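Local atomic coordinates of phosphodiesterase (Candida albicans, PDB entry 6CPU), a protein that belongs to the cyclic nucleotide phosphodiesterase family, whose largely helical catalytic domain carries the HD-type metal site and here holds zinc and magnesium ions. Residues I403-L409 against H446-K451. Residues are numbered along the deposited sequence; the frame is centred on the assembly and turned at random.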
ATOM      1  N   ILE A 403       3.052 -15.363  18.388  1.00 35.95           N
ATOM      2  CA  ILE A 403       2.316 -16.204  17.438  1.00 36.86           C
ATOM      3  C   ILE A 403       1.537 -17.357  18.085  1.00 40.12           C
ATOM      4  O   ILE A 403       0.616 -17.893  17.472  1.00 39.70           O
ATOM      5  CB  ILE A 403       3.216 -16.775  16.320  1.00 36.31           C
ATOM      6  CG1 ILE A 403       4.329 -17.668  16.884  1.00 35.73           C
ATOM      7  CG2 ILE A 403       3.806 -15.653  15.473  1.00 35.48           C
ATOM      8  CD1 ILE A 403       4.885 -18.612  15.847  1.00 35.75           C
ATOM      9  N   GLU A 404       1.945 -17.750  19.291  1.00 44.11           N
ATOM     10  CA  GLU A 404       1.203 -18.700  20.129  1.00 49.00           C
ATOM     11  C   GLU A 404       1.534 -18.405  21.580  1.00 50.30           C
ATOM     12  O   GLU A 404       2.535 -17.750  21.863  1.00 50.13           O
ATOM     13  CB  GLU A 404       1.579 -20.142  19.795  1.00 52.09           C
ATOM     14  CG  GLU A 404       1.141 -20.575  18.411  1.00 55.72           C
ATOM     15  CD  GLU A 404       1.073 -22.072  18.243  1.00 60.95           C
ATOM     16  OE1 GLU A 404       1.910 -22.790  18.838  1.00 65.76           O
ATOM     17  OE2 GLU A 404       0.185 -22.525  17.493  1.00 62.86           O
ATOM     18  N   GLU A 405       0.712 -18.894  22.505  1.00 53.32           N
ATOM     19  CA  GLU A 405       0.955 -18.656  23.932  1.00 54.28           C
ATOM     20  C   GLU A 405       2.353 -19.113  24.369  1.00 54.40           C
ATOM     21  O   GLU A 405       2.975 -18.468  25.209  1.00 53.44           O
ATOM     22  CB  GLU A 405      -0.111 -19.336  24.799  1.00 56.82           C
ATOM     23  CG  GLU A 405      -1.483 -18.688  24.701  1.00 59.95           C
ATOM     24  CD  GLU A 405      -2.429 -19.123  25.810  1.00 63.52           C
ATOM     25  OE1 GLU A 405      -2.318 -20.275  26.289  1.00 65.02           O
ATOM     26  OE2 GLU A 405      -3.291 -18.306  26.202  1.00 65.13           O
ATOM     27  N   LYS A 406       2.839 -20.209  23.785  1.00 56.25           N
ATOM     28  CA  LYS A 406       4.133 -20.790  24.151  1.00 59.39           C
ATOM     29  C   LYS A 406       5.324 -20.055  23.519  1.00 57.76           C
ATOM     30  O   LYS A 406       6.369 -19.893  24.151  1.00 56.39           O
ATOM     31  CB  LYS A 406       4.176 -22.264  23.736  1.00 62.91           C
ATOM     32  CG  LYS A 406       5.244 -23.073  24.459  1.00 66.17           C
ATOM     33  CD  LYS A 406       5.666 -24.305  23.671  1.00 67.33           C
ATOM     34  CE  LYS A 406       6.823 -25.020  24.358  1.00 67.87           C
ATOM     35  NZ  LYS A 406       7.491 -25.999  23.459  1.00 67.05           N
ATOM     36  N   SER A 407       5.156 -19.623  22.271  1.00 53.85           N
ATOM     37  CA  SER A 407       6.243 -19.042  21.488  1.00 50.28           C
ATOM     38  C   SER A 407       6.644 -17.652  21.969  1.00 47.02           C
ATOM     39  O   SER A 407       5.838 -16.918  22.530  1.00 45.22           O
ATOM     40  CB  SER A 407       5.838 -18.972  20.012  1.00 50.13           C
ATOM     41  OG  SER A 407       6.880 -18.440  19.219  1.00 51.51           O
ATOM     42  N   GLU A 408       7.906 -17.304  21.746  1.00 46.60           N
ATOM     43  CA  GLU A 408       8.376 -15.946  21.993  1.00 47.21           C
ATOM     44  C   GLU A 408       8.533 -15.149  20.692  1.00 41.73           C
ATOM     45  O   GLU A 408       8.854 -13.974  20.744  1.00 42.19           O
ATOM     46  CB  GLU A 408       9.673 -15.963  22.802  1.00 51.86           C
ATOM     47  CG  GLU A 408       9.445 -16.370  24.255  1.00 55.95           C
ATOM     48  CD  GLU A 408      10.707 -16.356  25.097  1.00 60.96           C
ATOM     49  OE1 GLU A 408      11.810 -16.170  24.536  1.00 64.24           O
ATOM     50  OE2 GLU A 408      10.595 -16.539  26.330  1.00 63.00           O
ATOM     51  N   LEU A 409       8.291 -15.781  19.542  1.00 38.18           N
ATOM     52  CA  LEU A 409       8.270 -15.067  18.259  1.00 38.16           C
ATOM     53  C   LEU A 409       7.068 -14.124  18.203  1.00 36.97           C
ATOM     54  O   LEU A 409       5.914 -14.559  18.298  1.00 35.73           O
ATOM     55  CB  LEU A 409       8.215 -16.035  17.073  1.00 38.31           C
ATOM     56  CG  LEU A 409       8.310 -15.387  15.680  1.00 38.14           C
ATOM     57  CD1 LEU A 409       9.680 -14.763  15.470  1.00 36.93           C
ATOM     58  CD2 LEU A 409       8.011 -16.384  14.570  1.00 38.83           C
ATOM     59  N   HIS A 446       8.383 -25.010  15.113  1.00 47.55           N
ATOM     60  CA  HIS A 446       7.083 -24.407  14.830  1.00 47.96           C
ATOM     61  C   HIS A 446       7.224 -22.953  14.345  1.00 46.99           C
ATOM     62  O   HIS A 446       6.637 -22.581  13.332  1.00 45.67           O
ATOM     63  CB  HIS A 446       6.166 -24.482  16.053  1.00 47.50           C
ATOM     64  CG  HIS A 446       4.773 -24.013  15.780  1.00 49.35           C
ATOM     65  ND1 HIS A 446       4.008 -24.523  14.754  1.00 51.05           N
ATOM     66  CD2 HIS A 446       4.010 -23.076  16.388  1.00 50.86           C
ATOM     67  CE1 HIS A 446       2.832 -23.924  14.742  1.00 51.02           C
ATOM     68  NE2 HIS A 446       2.807 -23.040  15.724  1.00 52.36           N
ATOM     69  N   ASP A 447       8.015 -22.154  15.062  1.00 46.78           N
ATOM     70  CA  ASP A 447       8.253 -20.750  14.695  1.00 45.71           C
ATOM     71  C   ASP A 447       8.708 -20.605  13.240  1.00 45.15           C
ATOM     72  O   ASP A 447       8.103 -19.852  12.470  1.00 44.25           O
ATOM     73  CB  ASP A 447       9.279 -20.108  15.637  1.00 47.17           C
ATOM     74  CG  ASP A 447       8.719 -19.836  17.029  1.00 48.93           C
ATOM     75  OD1 ASP A 447       7.536 -20.157  17.291  1.00 51.29           O
ATOM     76  OD2 ASP A 447       9.463 -19.285  17.871  1.00 48.48           O
ATOM     77  N   ASN A 448       9.753 -21.334  12.852  1.00 43.31           N
ATOM     78  CA  ASN A 448      10.267 -21.254  11.478  1.00 43.48           C
ATOM     79  C   ASN A 448       9.335 -21.869  10.429  1.00 42.39           C
ATOM     80  O   ASN A 448       9.413 -21.526   9.248  1.00 40.79           O
ATOM     81  CB  ASN A 448      11.668 -21.866  11.376  1.00 44.42           C
ATOM     82  CG  ASN A 448      12.704 -21.082  12.157  1.00 45.10           C
ATOM     83  OD1 ASN A 448      12.607 -19.864  12.296  1.00 45.13           O
ATOM     84  ND2 ASN A 448      13.707 -21.780  12.671  1.00 45.69           N
ATOM     85  N   THR A 449       8.455 -22.769  10.858  1.00 41.79           N
ATOM     86  CA  THR A 449       7.412 -23.315   9.985  1.00 41.10           C
ATOM     87  C   THR A 449       6.334 -22.261   9.697  1.00 38.40           C
ATOM     88  O   THR A 449       5.912 -22.097   8.555  1.00 37.60           O
ATOM     89  CB  THR A 449       6.775 -24.581  10.603  1.00 43.17           C
ATOM     90  OG1 THR A 449       7.767 -25.613  10.686  1.00 42.90           O
ATOM     91  CG2 THR A 449       5.602 -25.086   9.767  1.00 43.49           C
ATOM     92  N   VAL A 450       5.894 -21.564  10.736  1.00 37.70           N
ATOM     93  CA  VAL A 450       4.943 -20.452  10.577  1.00 36.70           C
ATOM     94  C   VAL A 450       5.543 -19.390   9.640  1.00 35.42           C
ATOM     95  O   VAL A 450       4.885 -18.953   8.695  1.00 32.48           O
ATOM     96  CB  VAL A 450       4.552 -19.842  11.942  1.00 37.49           C
ATOM     97  CG1 VAL A 450       3.807 -18.520  11.780  1.00 37.39           C
ATOM     98  CG2 VAL A 450       3.698 -20.826  12.736  1.00 38.40           C
ATOM     99  N   LYS A 451       6.801 -19.020   9.883  1.00 34.41           N
ATOM    100  CA  LYS A 451       7.504 -18.050   9.035  1.00 35.00           C
ATOM    101  C   LYS A 451       7.535 -18.458   7.578  1.00 34.00           C
ATOM    102  O   LYS A 451       7.314 -17.635   6.699  1.00 31.84           O
ATOM    103  CB  LYS A 451       8.949 -17.851   9.496  1.00 36.38           C
ATOM    104  CG  LYS A 451       9.134 -16.913  10.669  1.00 37.52           C
ATOM    105  CD  LYS A 451      10.574 -16.979  11.145  1.00 39.50           C
ATOM    106  CE  LYS A 451      11.043 -15.657  11.708  1.00 42.30           C
ATOM    107  NZ  LYS A 451      12.285 -15.832  12.514  1.00 43.11           N
TER
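A loop can be braced by its own backbone as well as by a neighbouring helix, and residues 403-409 are an example: Ile403 N donates to Leu409 O at 3.0 Å, while Ser407 N makes a weak 3.2 Å bond to Glu404 O. Against this closed loop lies the first turn and a half of helix 446-462, with the CA atoms of Leu409 and Asp447 6.7 Å apart. Ser407 OG accepts from Leu409 N at 3.0 Å, forming an ST turn, and donates to Asp447 OD1 at 2.7 Å, so one hydroxyl ties the loop's own turn to the helix. In the all-helical catalytic domain of the phosphodiesterase family, this joins the connection between helices 396-400 and 411-421 to a helix whose far end carries the zinc ligand Asp462. Ile403 CD1 packs 4.0 Å from Val450 CG2, and both side chains also touch Leu414 of helix 411-421. Leu409 makes van der Waals contacts, with Leu409 CB 3.6 Å from Asp447 OD2 and Leu409 CD1 4.1 Å from Lys451 NZ. At the margin, Glu404 OE2 lies 3.2 Å from His446 NE2, and both side chains touch Gln338.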